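Local coordinates for protein aspartate aminotransferase (PDB 1O4S) that transfers the amino group of L-aspartate to 2-oxoglutarate, giving oxaloacetate and L-glutamate, with pyridoxal 5'-phosphate as cofactor in a homodimer, at residues 49-61 with 293-305. Sequence-based numbering, arbitrary orientation.
Sequences GEPDFPTPEPVVE and VDNSYMVQTFKER
F53, on the proline-rich segment 49-61 of this class-I (fold-type I) aminotransferase, lays its ring against M298 at the start of helix 296-315. A CH-pi contact and a Met-aromatic contact share one ring face. M298 CG stands 3.6 Å from the F53 ring centroid, almost on the ring normal. M298 SD lies over the same face, nearer F53 CG and CB, 4.5 Å from the centroid. A chi1 of -176° carries M298 CG away from its own backbone N and over the F53 ring. The edge of F53 meets the same helix, F53 CZ resting 3.7 Å from T301 CB while CE1 meets the edge of the Y297 ring. Farther along, P56 CB packs 3.8 Å from V293 CG1, and the other methyl, CG2, touches P58 and V59, joining the loop before helix 296-315 to the first turn of helix 57-68. P51 fits against F302 and M298, and its side chain lies about 4 Å from that of K246, the cofactor-attachment lysine, which puts this end of the contact beside the active site. P51 O accepts a hydrogen bond from K73 NZ of the second subunit. One turn beyond T301, R305 forms a two-pronged salt bridge with D52, NH1 and NH2 each taking one carboxylate oxygen. With an alanine at D52 both acceptors are gone, and the R305 charge would probably lose its mate across this contact. R305 NH1 reaches D52 OD1 at 2.9 Å in a nearly straight bond (172°), whereas NH2 meets the syn lone pair of OD2 at 2.8 Å on a more bent path.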
loop_
_atom_site.group_PDB
_atom_site.type_symbol
_atom_site.label_atom_id
_atom_site.label_comp_id
_atom_site.label_asym_id
_atom_site.label_seq_id
_atom_site.Cartn_x
_atom_site.Cartn_y
_atom_site.Cartn_z
ATOM N N GLY B 49 13.445 -14.630 2.213
ATOM C CA GLY B 49 12.306 -14.765 1.334
ATOM C C GLY B 49 12.439 -14.055 -0.004
ATOM O O GLY B 49 11.410 -13.790 -0.653
ATOM N N GLU B 50 13.675 -13.728 -0.424
ATOM C CA GLU B 50 13.914 -13.032 -1.699
ATOM C C GLU B 50 15.162 -13.546 -2.391
ATOM O O GLU B 50 16.131 -13.866 -1.718
ATOM C CB GLU B 50 14.063 -11.496 -1.504
ATOM C CG GLU B 50 15.320 -11.061 -0.759
ATOM C CD GLU B 50 15.271 -9.636 -0.246
ATOM O OE1 GLU B 50 14.606 -8.787 -0.887
ATOM O OE2 GLU B 50 15.934 -9.373 0.797
ATOM N N PRO B 51 15.155 -13.554 -3.732
ATOM C CA PRO B 51 16.332 -14.001 -4.473
ATOM C C PRO B 51 17.545 -13.113 -4.214
ATOM O O PRO B 51 17.436 -11.914 -3.908
ATOM C CB PRO B 51 15.866 -13.990 -5.944
ATOM C CG PRO B 51 14.379 -13.963 -5.873
ATOM C CD PRO B 51 14.045 -13.186 -4.634
ATOM N N ASP B 52 18.711 -13.713 -4.297
ATOM C CA ASP B 52 19.969 -12.996 -4.097
ATOM C C ASP B 52 20.547 -12.493 -5.438
ATOM O O ASP B 52 21.737 -12.599 -5.695
ATOM C CB ASP B 52 20.971 -13.922 -3.391
ATOM C CG ASP B 52 21.236 -15.215 -4.170
ATOM O OD1 ASP B 52 20.282 -15.821 -4.684
ATOM O OD2 ASP B 52 22.363 -15.717 -4.294
ATOM N N PHE B 53 19.692 -12.069 -6.344
ATOM C CA PHE B 53 20.129 -11.595 -7.632
ATOM C C PHE B 53 19.770 -10.103 -7.624
ATOM O O PHE B 53 18.884 -9.671 -6.893
ATOM C CB PHE B 53 19.416 -12.334 -8.771
ATOM C CG PHE B 53 20.044 -13.646 -9.138
ATOM C CD1 PHE B 53 20.625 -13.836 -10.376
ATOM C CD2 PHE B 53 20.050 -14.706 -8.243
ATOM C CE1 PHE B 53 21.225 -15.065 -10.713
ATOM C CE2 PHE B 53 20.641 -15.919 -8.575
ATOM C CZ PHE B 53 21.223 -16.088 -9.807
ATOM N N PRO B 54 20.463 -9.312 -8.429
ATOM C CA PRO B 54 20.110 -7.895 -8.568
ATOM C C PRO B 54 18.895 -7.803 -9.424
ATOM O O PRO B 54 18.507 -8.777 -10.063
ATOM C CB PRO B 54 21.347 -7.272 -9.274
ATOM C CG PRO B 54 22.063 -8.415 -9.966
ATOM C CD PRO B 54 21.629 -9.684 -9.265
ATOM N N THR B 55 18.297 -6.628 -9.437
ATOM C CA THR B 55 17.366 -6.242 -10.487
ATOM C C THR B 55 18.066 -6.386 -11.839
ATOM O O THR B 55 19.190 -5.928 -11.986
ATOM C CB THR B 55 16.960 -4.784 -10.290
ATOM O OG1 THR B 55 16.246 -4.655 -9.067
ATOM C CG2 THR B 55 16.026 -4.339 -11.392
ATOM N N PRO B 56 17.446 -7.016 -12.830
ATOM C CA PRO B 56 18.098 -7.141 -14.133
ATOM C C PRO B 56 18.511 -5.805 -14.700
ATOM O O PRO B 56 17.750 -4.862 -14.635
ATOM C CB PRO B 56 17.024 -7.791 -14.991
ATOM C CG PRO B 56 16.229 -8.582 -14.030
ATOM C CD PRO B 56 16.145 -7.690 -12.826
ATOM N N GLU B 57 19.709 -5.728 -15.260
ATOM C CA GLU B 57 20.235 -4.462 -15.691
ATOM C C GLU B 57 19.329 -3.751 -16.710
ATOM O O GLU B 57 19.224 -2.562 -16.675
ATOM C CB GLU B 57 21.663 -4.614 -16.211
ATOM C CG GLU B 57 22.428 -3.282 -16.328
ATOM C CD GLU B 57 22.594 -2.553 -14.976
ATOM O OE1 GLU B 57 23.018 -1.363 -14.970
ATOM O OE2 GLU B 57 22.299 -3.159 -13.896
ATOM N N PRO B 58 18.672 -4.444 -17.631
ATOM C CA PRO B 58 17.795 -3.716 -18.557
ATOM C C PRO B 58 16.664 -2.994 -17.848
ATOM O O PRO B 58 16.217 -1.953 -18.343
ATOM C CB PRO B 58 17.299 -4.806 -19.515
ATOM C CG PRO B 58 18.375 -5.844 -19.432
ATOM C CD PRO B 58 18.763 -5.874 -17.970
ATOM N N VAL B 59 16.215 -3.552 -16.729
ATOM C CA VAL B 59 15.176 -2.957 -15.917
ATOM C C VAL B 59 15.728 -1.708 -15.218
ATOM O O VAL B 59 15.089 -0.682 -15.247
ATOM C CB VAL B 59 14.612 -3.945 -14.866
ATOM C CG1 VAL B 59 13.527 -3.260 -13.973
ATOM C CG2 VAL B 59 14.051 -5.182 -15.547
ATOM N N VAL B 60 16.905 -1.813 -14.607
ATOM C CA VAL B 60 17.592 -0.646 -14.054
ATOM C C VAL B 60 17.733 0.467 -15.098
ATOM O O VAL B 60 17.397 1.635 -14.840
ATOM C CB VAL B 60 18.975 -1.022 -13.537
ATOM C CG1 VAL B 60 19.778 0.212 -13.153
ATOM C CG2 VAL B 60 18.884 -2.011 -12.358
ATOM N N GLU B 61 18.209 0.119 -16.288
ATOM C CA GLU B 61 18.446 1.111 -17.346
ATOM C C GLU B 61 17.176 1.845 -17.760
ATOM O O GLU B 61 17.204 3.067 -17.894
ATOM C CB GLU B 61 19.135 0.497 -18.598
ATOM C CG GLU B 61 20.557 0.031 -18.289
ATOM C CD GLU B 61 21.294 -0.687 -19.462
ATOM O OE1 GLU B 61 20.636 -1.132 -20.469
ATOM O OE2 GLU B 61 22.552 -0.807 -19.351
ATOM N N VAL B 293 12.171 -9.339 -20.140
ATOM C CA VAL B 293 13.448 -9.812 -19.650
ATOM C C VAL B 293 13.399 -11.322 -19.339
ATOM O O VAL B 293 12.490 -11.826 -18.700
ATOM C CB VAL B 293 13.916 -8.959 -18.439
ATOM C CG1 VAL B 293 15.106 -9.578 -17.757
ATOM C CG2 VAL B 293 14.225 -7.470 -18.889
ATOM N N ASP B 294 14.391 -12.040 -19.831
ATOM C CA ASP B 294 14.536 -13.455 -19.566
ATOM C C ASP B 294 15.245 -13.684 -18.205
ATOM O O ASP B 294 16.298 -13.095 -17.929
ATOM C CB ASP B 294 15.351 -14.070 -20.683
ATOM C CG ASP B 294 15.668 -15.533 -20.431
ATOM O OD1 ASP B 294 14.705 -16.299 -20.328
ATOM O OD2 ASP B 294 16.842 -15.979 -20.345
ATOM N N ASN B 295 14.675 -14.542 -17.377
ATOM C CA ASN B 295 15.256 -14.894 -16.095
ATOM C C ASN B 295 15.825 -16.326 -16.039
ATOM O O ASN B 295 16.030 -16.855 -14.960
ATOM C CB ASN B 295 14.190 -14.683 -15.007
ATOM C CG ASN B 295 13.106 -15.779 -14.992
ATOM O OD1 ASN B 295 12.943 -16.558 -15.961
ATOM N ND2 ASN B 295 12.328 -15.820 -13.896
ATOM N N SER B 296 16.059 -16.940 -17.199
ATOM C CA SER B 296 16.528 -18.320 -17.321
ATOM C C SER B 296 17.806 -18.572 -16.503
ATOM O O SER B 296 17.923 -19.610 -15.847
ATOM C CB SER B 296 16.722 -18.733 -18.822
ATOM O OG SER B 296 17.945 -18.199 -19.277
ATOM N N TYR B 297 18.753 -17.627 -16.531
ATOM C CA TYR B 297 20.008 -17.830 -15.799
ATOM C C TYR B 297 19.757 -17.991 -14.291
ATOM O O TYR B 297 20.356 -18.837 -13.631
ATOM C CB TYR B 297 21.048 -16.690 -16.024
ATOM C CG TYR B 297 22.386 -17.051 -15.379
ATOM C CD1 TYR B 297 22.757 -16.548 -14.116
ATOM C CD2 TYR B 297 23.259 -17.970 -15.998
ATOM C CE1 TYR B 297 23.997 -16.942 -13.505
ATOM C CE2 TYR B 297 24.472 -18.355 -15.395
ATOM C CZ TYR B 297 24.826 -17.822 -14.151
ATOM O OH TYR B 297 26.024 -18.199 -13.580
ATOM N N MET B 298 18.882 -17.161 -13.760
ATOM C CA MET B 298 18.555 -17.211 -12.354
ATOM C C MET B 298 17.869 -18.513 -12.000
ATOM O O MET B 298 18.186 -19.129 -10.998
ATOM C CB MET B 298 17.663 -16.044 -12.004
ATOM C CG MET B 298 17.352 -15.965 -10.544
ATOM S SD MET B 298 16.209 -14.651 -10.116
ATOM C CE MET B 298 16.533 -13.250 -11.521
ATOM N N VAL B 299 16.901 -18.919 -12.813
ATOM C CA VAL B 299 16.130 -20.127 -12.524
ATOM C C VAL B 299 17.076 -21.339 -12.551
ATOM O O VAL B 299 16.966 -22.246 -11.709
ATOM C CB VAL B 299 14.979 -20.316 -13.553
ATOM C CG1 VAL B 299 14.360 -21.717 -13.421
ATOM C CG2 VAL B 299 13.902 -19.226 -13.399
ATOM N N GLN B 300 18.027 -21.355 -13.484
ATOM C CA GLN B 300 18.941 -22.504 -13.593
ATOM C C GLN B 300 19.913 -22.526 -12.430
ATOM O O GLN B 300 20.285 -23.600 -11.940
ATOM C CB GLN B 300 19.720 -22.501 -14.915
ATOM C CG GLN B 300 20.813 -23.599 -15.054
ATOM C CD GLN B 300 20.283 -25.078 -15.060
ATOM O OE1 GLN B 300 21.061 -26.016 -14.784
ATOM N NE2 GLN B 300 18.987 -25.276 -15.379
ATOM N N THR B 301 20.347 -21.341 -12.012
ATOM C CA THR B 301 21.163 -21.216 -10.818
ATOM C C THR B 301 20.428 -21.786 -9.580
ATOM O O THR B 301 21.014 -22.522 -8.801
ATOM C CB THR B 301 21.526 -19.748 -10.565
ATOM O OG1 THR B 301 22.297 -19.215 -11.664
ATOM C CG2 THR B 301 22.386 -19.664 -9.321
ATOM N N PHE B 302 19.150 -21.444 -9.409
ATOM C CA PHE B 302 18.351 -21.977 -8.316
ATOM C C PHE B 302 18.099 -23.489 -8.438
ATOM O O PHE B 302 18.112 -24.201 -7.436
ATOM C CB PHE B 302 17.017 -21.230 -8.173
ATOM C CG PHE B 302 17.098 -20.009 -7.296
ATOM C CD1 PHE B 302 17.092 -20.128 -5.924
ATOM C CD2 PHE B 302 17.205 -18.749 -7.840
ATOM C CE1 PHE B 302 17.175 -19.001 -5.111
ATOM C CE2 PHE B 302 17.263 -17.624 -7.030
ATOM C CZ PHE B 302 17.254 -17.760 -5.662
ATOM N N LYS B 303 17.902 -23.971 -9.659
ATOM C CA LYS B 303 17.715 -25.417 -9.900
ATOM C C LYS B 303 18.926 -26.206 -9.416
ATOM O O LYS B 303 18.781 -27.216 -8.763
ATOM C CB LYS B 303 17.475 -25.698 -11.389
ATOM C CG LYS B 303 17.153 -27.158 -11.759
ATOM C CD LYS B 303 16.661 -27.238 -13.211
ATOM C CE LYS B 303 16.239 -28.645 -13.580
ATOM N NZ LYS B 303 16.065 -28.882 -15.056
ATOM N N GLU B 304 20.120 -25.722 -9.728
ATOM C CA GLU B 304 21.311 -26.435 -9.353
ATOM C C GLU B 304 21.647 -26.319 -7.862
ATOM O O GLU B 304 22.238 -27.248 -7.294
ATOM C CB GLU B 304 22.469 -26.086 -10.292
ATOM C CG GLU B 304 23.419 -25.001 -9.879
ATOM C CD GLU B 304 24.623 -24.962 -10.809
ATOM O OE1 GLU B 304 24.484 -25.505 -11.957
ATOM O OE2 GLU B 304 25.691 -24.395 -10.404
ATOM N N ARG B 305 21.240 -25.226 -7.222
ATOM C CA ARG B 305 21.312 -25.117 -5.765
ATOM C C ARG B 305 20.331 -26.093 -5.093
ATOM O O ARG B 305 20.645 -26.706 -4.074
ATOM C CB ARG B 305 20.965 -23.689 -5.301
ATOM C CG ARG B 305 21.989 -22.603 -5.681
ATOM C CD ARG B 305 21.432 -21.264 -5.588
ATOM N NE ARG B 305 22.404 -20.190 -5.789
ATOM C CZ ARG B 305 22.103 -18.916 -5.632
ATOM N NH1 ARG B 305 20.865 -18.576 -5.285
ATOM N NH2 ARG B 305 23.026 -17.974 -5.802
#